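Local coordinates for protein alpha-1,2-mannosyltransferase (Ktr4), putative (Neosartorya fumigata, PDB 7BOP) that is probably a fungal glycosyltransferase of the GT-A fold, with guanosine-5'-diphosphate and a manganese ion held together in its pocket, at residues A[218-223]-A[377-382]; A[262-267]-A[370-375]; A[239-244]-A[296-301]. All blocks are in the same frame, centred on the assembly; numbering follows the deposited sequence.

Interactions 1 and 2 share a region: both use the end of the chain, which leads from the 3-10 turn of 370-373 into helix 376-382. They touch directly, Asn223 O lying 2.8 Å from Cys375 N in a probable backbone hydrogen bond. Interaction 1 is buried and rests on aromatic and amide packing against a strand of the main sheet, whereas interaction 2 is a surface contact built on a salt bridge and two bridging waters. Interaction 3 stands apart, its centre about 23 Å and 27 Å from the centres of the other two. Like interaction 1 it is buried, aromatic and without a hydrogen bond between its segments, but it joins two helices.

Interaction 1 of 3, residues A[218-223]-A[377-382]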
ATOM      1  N   TYR A 218       1.878   8.323  -5.992  1.00 28.49           N
ATOM      2  CA  TYR A 218       1.493   7.380  -4.945  1.00 28.91           C
ATOM      3  C   TYR A 218       0.916   8.091  -3.757  1.00 27.65           C
ATOM      4  O   TYR A 218       1.356   9.186  -3.408  1.00 28.06           O
ATOM      5  CB  TYR A 218       2.734   6.607  -4.516  1.00 28.59           C
ATOM      6  CG  TYR A 218       2.544   5.440  -3.590  1.00 29.26           C
ATOM      7  CD1 TYR A 218       2.281   4.168  -4.086  1.00 29.00           C
ATOM      8  CD2 TYR A 218       2.719   5.588  -2.212  1.00 30.06           C
ATOM      9  CE1 TYR A 218       2.178   3.080  -3.240  1.00 29.67           C
ATOM     10  CE2 TYR A 218       2.619   4.505  -1.353  1.00 29.25           C
ATOM     11  CZ  TYR A 218       2.346   3.254  -1.862  1.00 30.80           C
ATOM     12  OH  TYR A 218       2.258   2.185  -0.993  1.00 30.05           O
ATOM     13  N   GLY A 219      -0.073   7.458  -3.140  1.00 27.51           N
ATOM     14  CA  GLY A 219      -0.693   7.955  -1.937  1.00 28.40           C
ATOM     15  C   GLY A 219      -0.789   6.878  -0.874  1.00 28.02           C
ATOM     16  O   GLY A 219      -1.094   5.721  -1.182  1.00 29.54           O
ATOM     17  N   PHE A 220      -0.532   7.275   0.372  1.00 29.24           N
ATOM     18  CA  PHE A 220      -0.576   6.375   1.529  1.00 28.35           C
ATOM     19  C   PHE A 220      -1.345   6.994   2.695  1.00 26.80           C
ATOM     20  O   PHE A 220      -1.580   8.196   2.723  1.00 26.05           O
ATOM     21  CB  PHE A 220       0.853   6.035   1.973  1.00 27.99           C
ATOM     22  CG  PHE A 220       1.564   7.157   2.675  1.00 27.66           C
ATOM     23  CD1 PHE A 220       2.170   8.174   1.949  1.00 27.99           C
ATOM     24  CD2 PHE A 220       1.647   7.193   4.068  1.00 27.46           C
ATOM     25  CE1 PHE A 220       2.838   9.209   2.584  1.00 27.03           C
ATOM     26  CE2 PHE A 220       2.306   8.237   4.714  1.00 27.65           C
ATOM     27  CZ  PHE A 220       2.903   9.248   3.971  1.00 28.41           C
ATOM     28  N   THR A 221      -1.717   6.164   3.664  1.00 25.83           N
ATOM     29  CA  THR A 221      -2.309   6.647   4.923  1.00 26.99           C
ATOM     30  C   THR A 221      -1.478   6.350   6.170  1.00 26.40           C
ATOM     31  O   THR A 221      -1.515   7.137   7.102  1.00 27.61           O
ATOM     32  CB  THR A 221      -3.711   6.052   5.157  1.00 27.80           C
ATOM     33  OG1 THR A 221      -3.646   4.638   4.985  1.00 28.69           O
ATOM     34  CG2 THR A 221      -4.713   6.637   4.170  1.00 27.70           C
ATOM     35  N   ILE A 222      -0.762   5.225   6.186  1.00 27.80           N
ATOM     36  CA  ILE A 222      -0.040   4.734   7.376  1.00 28.29           C
ATOM     37  C   ILE A 222       1.410   4.408   6.988  1.00 28.82           C
ATOM     38  O   ILE A 222       1.676   3.979   5.869  1.00 28.70           O
ATOM     39  CB  ILE A 222      -0.799   3.529   7.997  1.00 28.36           C
ATOM     40  CG1 ILE A 222      -2.159   4.006   8.534  1.00 28.77           C
ATOM     41  CG2 ILE A 222      -0.003   2.851   9.116  1.00 28.92           C
ATOM     42  CD1 ILE A 222      -3.081   2.911   9.069  1.00 28.39           C
ATOM     43  N   ASN A 223       2.345   4.659   7.905  1.00 28.23           N
ATOM     44  CA  ASN A 223       3.782   4.502   7.645  1.00 27.94           C
ATOM     45  C   ASN A 223       4.378   3.788   8.861  1.00 28.39           C
ATOM     46  O   ASN A 223       4.348   4.329   9.965  1.00 27.43           O
ATOM     47  CB  ASN A 223       4.421   5.877   7.436  1.00 29.12           C
ATOM     48  CG  ASN A 223       5.802   5.812   6.790  1.00 31.62           C
ATOM     49  OD1 ASN A 223       6.726   5.171   7.301  1.00 32.57           O
ATOM     50  ND2 ASN A 223       5.950   6.493   5.656  1.00 33.09           N
ATOM     51  N   PRO A 377       7.199   9.881  12.273  1.00 30.79           N
ATOM     52  CA  PRO A 377       8.120  10.940  12.704  1.00 31.36           C
ATOM     53  C   PRO A 377       9.409  10.999  11.873  1.00 31.00           C
ATOM     54  O   PRO A 377       9.916  12.096  11.599  1.00 31.82           O
ATOM     55  CB  PRO A 377       8.406  10.580  14.171  1.00 33.43           C
ATOM     56  CG  PRO A 377       7.204   9.835  14.609  1.00 32.86           C
ATOM     57  CD  PRO A 377       6.837   9.002  13.403  1.00 31.09           C
ATOM     58  N   SER A 378       9.901   9.843  11.433  1.00 28.64           N
ATOM     59  CA  SER A 378      11.032   9.809  10.515  1.00 31.15           C
ATOM     60  C   SER A 378      10.635  10.270   9.106  1.00 30.61           C
ATOM     61  O   SER A 378      11.342  11.068   8.489  1.00 28.82           O
ATOM     62  CB  SER A 378      11.623   8.408  10.448  1.00 31.31           C
ATOM     63  OG  SER A 378      12.629   8.348   9.467  1.00 31.41           O
ATOM     64  N   TYR A 379       9.516   9.762   8.595  1.00 29.21           N
ATOM     65  CA  TYR A 379       9.076  10.141   7.246  1.00 28.60           C
ATOM     66  C   TYR A 379       8.793  11.650   7.122  1.00 29.14           C
ATOM     67  O   TYR A 379       9.189  12.288   6.142  1.00 28.77           O
ATOM     68  CB  TYR A 379       7.850   9.335   6.812  1.00 28.83           C
ATOM     69  CG  TYR A 379       7.513   9.580   5.356  1.00 28.86           C
ATOM     70  CD1 TYR A 379       8.291   9.024   4.356  1.00 28.62           C
ATOM     71  CD2 TYR A 379       6.441  10.384   4.979  1.00 29.58           C
ATOM     72  CE1 TYR A 379       8.013   9.233   3.018  1.00 29.76           C
ATOM     73  CE2 TYR A 379       6.146  10.603   3.631  1.00 29.53           C
ATOM     74  CZ  TYR A 379       6.936  10.028   2.656  1.00 29.60           C
ATOM     75  OH  TYR A 379       6.671  10.229   1.322  1.00 28.92           O
ATOM     76  N   PHE A 380       8.136  12.208   8.133  1.00 29.59           N
ATOM     77  CA  PHE A 380       7.802  13.625   8.143  1.00 32.34           C
ATOM     78  C   PHE A 380       9.042  14.513   8.275  1.00 32.93           C
ATOM     79  O   PHE A 380       9.081  15.585   7.689  1.00 34.05           O
ATOM     80  CB  PHE A 380       6.794  13.944   9.258  1.00 32.04           C
ATOM     81  CG  PHE A 380       5.424  13.333   9.058  1.00 31.69           C
ATOM     82  CD1 PHE A 380       5.004  12.811   7.824  1.00 31.69           C
ATOM     83  CD2 PHE A 380       4.526  13.318  10.116  1.00 32.40           C
ATOM     84  CE1 PHE A 380       3.735  12.276   7.677  1.00 31.62           C
ATOM     85  CE2 PHE A 380       3.258  12.791   9.967  1.00 32.33           C
ATOM     86  CZ  PHE A 380       2.858  12.273   8.743  1.00 31.79           C
ATOM     87  N   LYS A 381      10.048  14.054   9.015  1.00 32.81           N
ATOM     88  CA  LYS A 381      11.320  14.778   9.112  1.00 34.91           C
ATOM     89  C   LYS A 381      12.101  14.733   7.797  1.00 34.37           C
ATOM     90  O   LYS A 381      12.557  15.771   7.299  1.00 34.95           O
ATOM     91  CB  LYS A 381      12.179  14.210  10.249  1.00 39.26           C
ATOM     92  CG  LYS A 381      13.576  14.809  10.346  1.00 44.91           C
ATOM     93  CD  LYS A 381      14.284  14.311  11.594  1.00 51.30           C
ATOM     94  CE  LYS A 381      15.743  14.740  11.608  1.00 55.08           C
ATOM     95  NZ  LYS A 381      16.383  14.303  12.880  1.00 58.73           N
ATOM     96  N   HIS A 382      12.259  13.534   7.240  1.00 32.16           N
ATOM     97  CA  HIS A 382      13.152  13.331   6.089  1.00 33.46           C
ATOM     98  C   HIS A 382      12.520  13.614   4.734  1.00 34.01           C
ATOM     99  O   HIS A 382      13.238  13.880   3.771  1.00 34.41           O
ATOM    100  CB  HIS A 382      13.708  11.913   6.108  1.00 33.60           C
ATOM    101  CG  HIS A 382      14.638  11.676   7.245  1.00 35.16           C
ATOM    102  ND1 HIS A 382      15.881  12.265   7.305  1.00 37.41           N
ATOM    103  CD2 HIS A 382      14.493  10.977   8.393  1.00 36.03           C
ATOM    104  CE1 HIS A 382      16.471  11.924   8.436  1.00 39.75           C
ATOM    105  NE2 HIS A 382      15.648  11.146   9.117  1.00 38.42           N
TER
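In the main mixed sheet of this GT-A protein, strand 218-224 meets helix 376-382 near the end of the chain, where Phe220 and Asn223 both pack on the Tyr379 ring. In an unbroken strand, residues three apart would face opposite ways. Here the strand is interrupted at Thr221 and Ile222, and the CB atoms of Phe220 and Asn223 both point at the helix.

Each takes a different part of the tyrosine. The outer end of Phe220 reaches one side bond of the ring, its CZ lying 3.5 Å from Tyr379 CE2 and 3.9 Å from Tyr379 CD2. The two ring planes are nearly perpendicular (85°) with centroids 5.3 Å apart, yet the approach is oblique and fits neither a stack nor an edge-to-face pair. Asn223 instead lays its amide nitrogen over a face. Its ND2 is 3.5 Å from Tyr379 CG, 3.6 Å from Tyr379 CB and 3.7 Å from Tyr379 CD1, which places it above the root of the ring, away from the hydroxyl end. The amide is tilted 35° from the ring plane. With CG opposite the backbone N (chi1 -172°), the tyrosine ring extends from the helix toward the strand, and both partners come from the same side of its plane.

The cluster continues on all these elements. Trp335 of the parallel strand 333-335 stacks on Phe220, Phe279 of strand 278-279 meets Tyr379 edge-to-face, and Trp257 of helix 255-258 makes a second edge-to-face contact with Tyr379, so that helix 376-382 is seated on the sheet through aromatic side chains.

Interaction 2 of 3, residues A[262-267]-A[370-375]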
ATOM      1  N   SER A 262      17.833   6.793  13.474  1.00 41.67           N
ATOM      2  CA  SER A 262      17.730   7.683  14.631  1.00 42.29           C
ATOM      3  C   SER A 262      16.595   7.308  15.597  1.00 41.25           C
ATOM      4  O   SER A 262      16.640   7.695  16.763  1.00 41.92           O
ATOM      5  CB  SER A 262      17.588   9.136  14.163  1.00 43.88           C
ATOM      6  OG  SER A 262      16.347   9.341  13.505  1.00 46.67           O
ATOM      7  N   LEU A 263      15.588   6.564  15.130  1.00 39.22           N
ATOM      8  CA  LEU A 263      14.460   6.157  15.984  1.00 39.04           C
ATOM      9  C   LEU A 263      14.618   4.774  16.585  1.00 39.31           C
ATOM     10  O   LEU A 263      14.407   4.588  17.782  1.00 39.88           O
ATOM     11  CB  LEU A 263      13.147   6.198  15.204  1.00 39.48           C
ATOM     12  CG  LEU A 263      12.665   7.531  14.648  1.00 39.85           C
ATOM     13  CD1 LEU A 263      11.223   7.381  14.169  1.00 39.84           C
ATOM     14  CD2 LEU A 263      12.780   8.632  15.687  1.00 42.46           C
ATOM     15  N   ARG A 264      14.932   3.796  15.737  1.00 37.04           N
ATOM     16  CA  ARG A 264      15.053   2.401  16.144  1.00 35.09           C
ATOM     17  C   ARG A 264      16.307   1.831  15.492  1.00 36.47           C
ATOM     18  O   ARG A 264      16.221   1.040  14.550  1.00 35.41           O
ATOM     19  CB  ARG A 264      13.792   1.620  15.770  1.00 35.15           C
ATOM     20  CG  ARG A 264      12.545   2.221  16.403  1.00 36.39           C
ATOM     21  CD  ARG A 264      11.298   1.422  16.123  1.00 35.31           C
ATOM     22  NE  ARG A 264      11.260   0.167  16.858  1.00 34.94           N
ATOM     23  CZ  ARG A 264      10.320  -0.760  16.705  1.00 38.04           C
ATOM     24  NH1 ARG A 264       9.327  -0.587  15.831  1.00 36.94           N
ATOM     25  NH2 ARG A 264      10.375  -1.882  17.413  1.00 41.60           N
ATOM     26  N   PRO A 265      17.494   2.241  15.988  1.00 37.62           N
ATOM     27  CA  PRO A 265      18.745   1.817  15.343  1.00 38.66           C
ATOM     28  C   PRO A 265      18.950   0.304  15.227  1.00 38.28           C
ATOM     29  O   PRO A 265      19.628  -0.141  14.297  1.00 38.35           O
ATOM     30  CB  PRO A 265      19.845   2.472  16.208  1.00 40.02           C
ATOM     31  CG  PRO A 265      19.175   2.880  17.478  1.00 39.80           C
ATOM     32  CD  PRO A 265      17.745   3.162  17.115  1.00 39.45           C
ATOM     33  N   ASP A 266      18.360  -0.487  16.121  1.00 36.90           N
ATOM     34  CA  ASP A 266      18.485  -1.942  16.020  1.00 39.84           C
ATOM     35  C   ASP A 266      17.713  -2.549  14.839  1.00 37.91           C
ATOM     36  O   ASP A 266      18.103  -3.600  14.307  1.00 37.34           O
ATOM     37  CB  ASP A 266      18.096  -2.624  17.333  1.00 43.65           C
ATOM     38  CG  ASP A 266      19.034  -2.254  18.496  1.00 50.61           C
ATOM     39  OD1 ASP A 266      20.199  -1.833  18.257  1.00 53.42           O
ATOM     40  OD2 ASP A 266      18.600  -2.397  19.662  1.00 59.07           O
ATOM     41  N   HIS A 267      16.627  -1.903  14.426  1.00 34.28           N
ATOM     42  CA  HIS A 267      15.961  -2.301  13.182  1.00 33.83           C
ATOM     43  C   HIS A 267      16.860  -2.074  11.986  1.00 30.45           C
ATOM     44  O   HIS A 267      16.977  -2.942  11.138  1.00 32.49           O
ATOM     45  CB  HIS A 267      14.649  -1.554  12.969  1.00 33.41           C
ATOM     46  CG  HIS A 267      13.470  -2.242  13.559  1.00 34.00           C
ATOM     47  ND1 HIS A 267      13.414  -2.617  14.884  1.00 34.54           N
ATOM     48  CD2 HIS A 267      12.296  -2.623  13.006  1.00 33.30           C
ATOM     49  CE1 HIS A 267      12.252  -3.200  15.124  1.00 35.15           C
ATOM     50  NE2 HIS A 267      11.555  -3.215  14.002  1.00 35.09           N
ATOM     51  N   LEU A 370       2.752  -1.551  20.811  1.00 32.25           N
ATOM     52  CA  LEU A 370       2.467  -1.212  19.412  1.00 32.99           C
ATOM     53  C   LEU A 370       2.789   0.237  19.011  1.00 33.36           C
ATOM     54  O   LEU A 370       2.983   0.506  17.820  1.00 32.04           O
ATOM     55  CB  LEU A 370       1.017  -1.520  19.079  1.00 33.04           C
ATOM     56  CG  LEU A 370       0.607  -2.990  19.125  1.00 34.68           C
ATOM     57  CD1 LEU A 370      -0.873  -3.100  18.794  1.00 35.40           C
ATOM     58  CD2 LEU A 370       1.433  -3.840  18.175  1.00 36.05           C
ATOM     59  N   ALA A 371       2.852   1.161  19.980  1.00 32.39           N
ATOM     60  CA  ALA A 371       3.094   2.582  19.697  1.00 32.88           C
ATOM     61  C   ALA A 371       4.372   2.840  18.899  1.00 33.85           C
ATOM     62  O   ALA A 371       4.404   3.723  18.039  1.00 33.08           O
ATOM     63  CB  ALA A 371       3.123   3.392  20.991  1.00 35.27           C
ATOM     64  N   LYS A 372       5.417   2.061  19.173  1.00 33.13           N
ATOM     65  CA  LYS A 372       6.719   2.249  18.508  1.00 34.20           C
ATOM     66  C   LYS A 372       6.777   1.820  17.033  1.00 31.13           C
ATOM     67  O   LYS A 372       7.805   1.993  16.387  1.00 31.27           O
ATOM     68  CB  LYS A 372       7.827   1.542  19.300  1.00 38.06           C
ATOM     69  CG  LYS A 372       7.771   0.031  19.310  1.00 42.34           C
ATOM     70  CD  LYS A 372       8.969  -0.573  20.041  1.00 47.89           C
ATOM     71  CE  LYS A 372       8.795  -0.549  21.550  1.00 51.68           C
ATOM     72  NZ  LYS A 372       7.830  -1.593  22.000  1.00 54.74           N
ATOM     73  N   GLU A 373       5.698   1.240  16.514  1.00 31.13           N
ATOM     74  CA  GLU A 373       5.652   0.813  15.127  1.00 31.55           C
ATOM     75  C   GLU A 373       5.360   1.946  14.141  1.00 30.28           C
ATOM     76  O   GLU A 373       5.503   1.745  12.937  1.00 29.53           O
ATOM     77  CB  GLU A 373       4.646  -0.332  14.951  1.00 32.77           C
ATOM     78  CG  GLU A 373       4.943  -1.578  15.786  1.00 33.94           C
ATOM     79  CD  GLU A 373       6.364  -2.090  15.638  1.00 34.92           C
ATOM     80  OE1 GLU A 373       6.913  -2.074  14.526  1.00 35.70           O
ATOM     81  OE2 GLU A 373       6.956  -2.500  16.639  1.00 36.82           O
ATOM     82  N   ASP A 374       5.004   3.130  14.640  1.00 29.27           N
ATOM     83  CA  ASP A 374       4.726   4.287  13.789  1.00 28.59           C
ATOM     84  C   ASP A 374       6.050   4.875  13.303  1.00 29.86           C
ATOM     85  O   ASP A 374       6.884   5.272  14.115  1.00 28.53           O
ATOM     86  CB  ASP A 374       3.937   5.330  14.592  1.00 28.64           C
ATOM     87  CG  ASP A 374       3.483   6.529  13.769  1.00 28.63           C
ATOM     88  OD1 ASP A 374       3.565   6.536  12.519  1.00 27.94           O
ATOM     89  OD2 ASP A 374       3.010   7.491  14.398  1.00 29.90           O
ATOM     90  N   CYS A 375       6.246   4.940  11.987  1.00 29.96           N
ATOM     91  CA  CYS A 375       7.473   5.532  11.446  1.00 29.22           C
ATOM     92  C   CYS A 375       7.274   6.936  10.869  1.00 29.08           C
ATOM     93  O   CYS A 375       8.225   7.542  10.380  1.00 30.00           O
ATOM     94  CB  CYS A 375       8.098   4.611  10.408  1.00 30.95           C
ATOM     95  SG  CYS A 375       9.730   5.183   9.873  1.00 33.69           S
TER
HETATM   96  O   HOH W   1       9.227  -4.300  16.782  1.00 52.46           O
HETATM   97  O   HOH W   2       8.845  -3.931  13.908  1.00 43.33           O
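Arg264 and Glu373 form a salt bridge in which a single nitrogen faces both carboxylate oxygens. Arg264 NH1 lies 3.1 Å from Glu373 OE1 and 3.2 Å from Glu373 OE2; both bonds are weak, with N-H...O angles of 147° and 149°. Arg264 NH2 donates to one water at 2.8 Å, which in turn donates to Glu373 OE2 at 2.9 Å, and a second water donates to Glu373 OE1 while also bonding His267 NE2. Each carboxylate oxygen therefore receives one direct and one water-borne bond. Arg264 NH1 is also 3.0 Å from Lys372 O.

Arg264 is the N-cap residue of helix 265-270, and its partners come from the 3-10 turn of 370-373, two residues before Cys375, whose disulfide to Cys277 ties this part of the chain to the loop beyond that helix. Although CB of Glu373 points away from Arg264, the chain folds back at chi2 (-51°) and returns the carboxylate to the guanidinium edge.

Lys372 CD sits 3.2 Å above one guanidinium face and His267 CE1 lies on the opposite side, both offset toward the rim; Phe225 adds a cation-pi contact. Lys372 bends at its third and fourth torsions, and NZ hydrogen-bonds Phe369 O, leaving methylenes against the arginine.

Interaction 3 of 3, residues A[239-244]-A[296-301]; sequences KKFLAA and YDAYFN
The Phe241 ring carries the backbone of Tyr299 over one face: Tyr299 CA is 3.8 Å from the ring centroid and 20° off the normal, a CH-pi contact displaced toward the rim. The outer end of the same ring meets Ala298, with Phe241 CZ 3.7 Å from Ala298 CB and, obliquely, Phe241 CE1 3.5 Å from Ala298 O. Phe241 thus lies against the peptide joining Ala298 and Tyr299, and its CZ comes to 3.3 Å from Tyr299 N.

The tyrosine side chain runs along the CD2-CE2 side of Phe241, on the same face as Tyr299 CA. Tyr299 CD1 is 3.8 Å from Phe241 CD2, and Tyr299 CB is 3.8 Å from Phe241 CE2, with the ring planes at 55°; the pair is oblique, neither a stack nor edge-to-face. Phe241 has its CG trans to the backbone N (chi1 180°), which carries the ring across to the facing helix.

No hydrogen bond links the two segments, but Tyr299 OH bonds Thr238 OG1, one turn back on the same helix as Phe241. Around this pairing of helix 234-244 with helix 294-306, His302 meets the Phe241 ring, and helix 316-327 packs on both, through Phe327 against Leu242 and Ile322 against Tyr299.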
ATOM      1  N   LYS A 239      21.141  -2.106  -3.020  1.00 31.78           N
ATOM      2  CA  LYS A 239      22.414  -1.418  -3.276  1.00 34.34           C
ATOM      3  C   LYS A 239      23.187  -2.005  -4.466  1.00 33.53           C
ATOM      4  O   LYS A 239      23.819  -1.255  -5.211  1.00 33.89           O
ATOM      5  CB  LYS A 239      23.294  -1.407  -2.031  1.00 35.49           C
ATOM      6  CG  LYS A 239      22.822  -0.428  -0.965  1.00 38.42           C
ATOM      7  CD  LYS A 239      23.496  -0.697   0.380  1.00 40.45           C
ATOM      8  CE  LYS A 239      24.957  -0.357   0.366  1.00 42.34           C
ATOM      9  NZ  LYS A 239      25.588  -0.619   1.677  1.00 41.95           N
ATOM     10  N   LYS A 240      23.128  -3.326  -4.633  1.00 32.25           N
ATOM     11  CA  LYS A 240      23.706  -3.994  -5.803  1.00 35.03           C
ATOM     12  C   LYS A 240      23.042  -3.518  -7.100  1.00 34.89           C
ATOM     13  O   LYS A 240      23.722  -3.169  -8.071  1.00 32.77           O
ATOM     14  CB  LYS A 240      23.588  -5.519  -5.678  1.00 34.53           C
ATOM     15  CG  LYS A 240      24.501  -6.116  -4.605  1.00 34.52           C
ATOM     16  CD  LYS A 240      24.112  -7.529  -4.233  1.00 34.28           C
ATOM     17  CE  LYS A 240      24.321  -8.513  -5.372  1.00 34.24           C
ATOM     18  NZ  LYS A 240      23.933  -9.902  -4.991  1.00 35.43           N
ATOM     19  N   PHE A 241      21.712  -3.481  -7.097  1.00 33.64           N
ATOM     20  CA  PHE A 241      20.963  -2.959  -8.228  1.00 32.93           C
ATOM     21  C   PHE A 241      21.346  -1.515  -8.570  1.00 33.66           C
ATOM     22  O   PHE A 241      21.548  -1.179  -9.751  1.00 32.85           O
ATOM     23  CB  PHE A 241      19.464  -3.053  -7.951  1.00 33.70           C
ATOM     24  CG  PHE A 241      18.622  -2.527  -9.065  1.00 33.41           C
ATOM     25  CD1 PHE A 241      18.477  -3.262 -10.230  1.00 34.16           C
ATOM     26  CD2 PHE A 241      18.000  -1.287  -8.963  1.00 34.48           C
ATOM     27  CE1 PHE A 241      17.707  -2.784 -11.275  1.00 34.88           C
ATOM     28  CE2 PHE A 241      17.238  -0.795 -10.011  1.00 36.17           C
ATOM     29  CZ  PHE A 241      17.080  -1.553 -11.165  1.00 35.17           C
ATOM     30  N   LEU A 242      21.444  -0.666  -7.545  1.00 31.51           N
ATOM     31  CA  LEU A 242      21.805   0.733  -7.750  1.00 32.91           C
ATOM     32  C   LEU A 242      23.218   0.893  -8.316  1.00 34.20           C
ATOM     33  O   LEU A 242      23.425   1.722  -9.201  1.00 34.21           O
ATOM     34  CB  LEU A 242      21.670   1.556  -6.465  1.00 34.14           C
ATOM     35  CG  LEU A 242      20.263   1.807  -5.915  1.00 34.79           C
ATOM     36  CD1 LEU A 242      20.364   2.431  -4.540  1.00 35.25           C
ATOM     37  CD2 LEU A 242      19.440   2.696  -6.834  1.00 36.87           C
ATOM     38  N   ALA A 243      24.170   0.104  -7.823  1.00 33.63           N
ATOM     39  CA  ALA A 243      25.551   0.144  -8.337  1.00 34.63           C
ATOM     40  C   ALA A 243      25.621  -0.239  -9.821  1.00 34.80           C
ATOM     41  O   ALA A 243      26.422   0.319 -10.566  1.00 37.01           O
ATOM     42  CB  ALA A 243      26.460  -0.749  -7.507  1.00 34.23           C
ATOM     43  N   ALA A 244      24.770  -1.172 -10.237  1.00 35.78           N
ATOM     44  CA  ALA A 244      24.644  -1.556 -11.644  1.00 37.26           C
ATOM     45  C   ALA A 244      23.860  -0.553 -12.507  1.00 39.86           C
ATOM     46  O   ALA A 244      23.989  -0.575 -13.733  1.00 38.71           O
ATOM     47  CB  ALA A 244      24.010  -2.933 -11.748  1.00 37.06           C
ATOM     48  N   TYR A 296      11.541   1.122 -11.908  1.00 32.05           N
ATOM     49  CA  TYR A 296      10.892   0.256 -10.929  1.00 30.94           C
ATOM     50  C   TYR A 296      10.839  -1.189 -11.401  1.00 31.84           C
ATOM     51  O   TYR A 296      11.128  -2.111 -10.630  1.00 31.08           O
ATOM     52  CB  TYR A 296       9.483   0.714 -10.533  1.00 30.56           C
ATOM     53  CG  TYR A 296       8.923  -0.235  -9.498  1.00 29.78           C
ATOM     54  CD1 TYR A 296       8.218  -1.375  -9.886  1.00 29.53           C
ATOM     55  CD2 TYR A 296       9.189  -0.052  -8.138  1.00 29.86           C
ATOM     56  CE1 TYR A 296       7.763  -2.292  -8.955  1.00 28.73           C
ATOM     57  CE2 TYR A 296       8.727  -0.959  -7.194  1.00 29.26           C
ATOM     58  CZ  TYR A 296       8.011  -2.070  -7.611  1.00 28.87           C
ATOM     59  OH  TYR A 296       7.559  -2.983  -6.701  1.00 29.12           O
ATOM     60  N   ASP A 297      10.433  -1.406 -12.645  1.00 31.65           N
ATOM     61  CA  ASP A 297      10.271  -2.769 -13.107  1.00 32.51           C
ATOM     62  C   ASP A 297      11.605  -3.509 -13.200  1.00 31.97           C
ATOM     63  O   ASP A 297      11.648  -4.702 -12.939  1.00 30.95           O
ATOM     64  CB  ASP A 297       9.535  -2.833 -14.439  1.00 34.33           C
ATOM     65  CG  ASP A 297       8.977  -4.204 -14.716  1.00 34.66           C
ATOM     66  OD1 ASP A 297       8.337  -4.808 -13.823  1.00 35.45           O
ATOM     67  OD2 ASP A 297       9.184  -4.689 -15.836  1.00 38.19           O
ATOM     68  N   ALA A 298      12.681  -2.814 -13.572  1.00 32.21           N
ATOM     69  CA  ALA A 298      14.026  -3.416 -13.534  1.00 32.76           C
ATOM     70  C   ALA A 298      14.409  -3.797 -12.095  1.00 32.07           C
ATOM     71  O   ALA A 298      14.989  -4.859 -11.867  1.00 31.30           O
ATOM     72  CB  ALA A 298      15.063  -2.473 -14.126  1.00 33.24           C
ATOM     73  N   TYR A 299      14.066  -2.931 -11.141  1.00 32.05           N
ATOM     74  CA  TYR A 299      14.267  -3.206  -9.713  1.00 31.03           C
ATOM     75  C   TYR A 299      13.513  -4.458  -9.297  1.00 30.83           C
ATOM     76  O   TYR A 299      14.093  -5.357  -8.671  1.00 30.20           O
ATOM     77  CB  TYR A 299      13.847  -1.997  -8.868  1.00 30.76           C
ATOM     78  CG  TYR A 299      13.952  -2.192  -7.369  1.00 30.96           C
ATOM     79  CD1 TYR A 299      15.169  -2.527  -6.775  1.00 32.14           C
ATOM     80  CD2 TYR A 299      12.841  -2.013  -6.535  1.00 32.00           C
ATOM     81  CE1 TYR A 299      15.273  -2.695  -5.399  1.00 32.09           C
ATOM     82  CE2 TYR A 299      12.943  -2.177  -5.154  1.00 30.18           C
ATOM     83  CZ  TYR A 299      14.156  -2.514  -4.594  1.00 30.60           C
ATOM     84  OH  TYR A 299      14.270  -2.681  -3.223  1.00 31.09           O
ATOM     85  N   PHE A 300      12.235  -4.553  -9.673  1.00 31.13           N
ATOM     86  CA  PHE A 300      11.473  -5.745  -9.343  1.00 31.90           C
ATOM     87  C   PHE A 300      12.137  -7.005  -9.909  1.00 33.34           C
ATOM     88  O   PHE A 300      12.298  -7.993  -9.199  1.00 32.44           O
ATOM     89  CB  PHE A 300      10.012  -5.696  -9.808  1.00 32.25           C
ATOM     90  CG  PHE A 300       9.365  -7.040  -9.763  1.00 31.87           C
ATOM     91  CD1 PHE A 300       9.020  -7.604  -8.542  1.00 33.22           C
ATOM     92  CD2 PHE A 300       9.224  -7.803 -10.919  1.00 33.38           C
ATOM     93  CE1 PHE A 300       8.478  -8.879  -8.473  1.00 33.11           C
ATOM     94  CE2 PHE A 300       8.680  -9.084 -10.859  1.00 33.70           C
ATOM     95  CZ  PHE A 300       8.308  -9.621  -9.632  1.00 34.01           C
ATOM     96  N   ASN A 301      12.507  -6.974 -11.190  1.00 33.54           N
ATOM     97  CA  ASN A 301      13.109  -8.151 -11.816  1.00 34.03           C
ATOM     98  C   ASN A 301      14.422  -8.553 -11.166  1.00 32.32           C
ATOM     99  O   ASN A 301      14.682  -9.744 -11.024  1.00 32.53           O
ATOM    100  CB  ASN A 301      13.286  -7.966 -13.323  1.00 35.50           C
ATOM    101  CG  ASN A 301      11.966  -8.001 -14.061  1.00 36.97           C
ATOM    102  OD1 ASN A 301      11.107  -8.832 -13.773  1.00 38.45           O
ATOM    103  ND2 ASN A 301      11.799  -7.106 -15.015  1.00 39.47           N
TER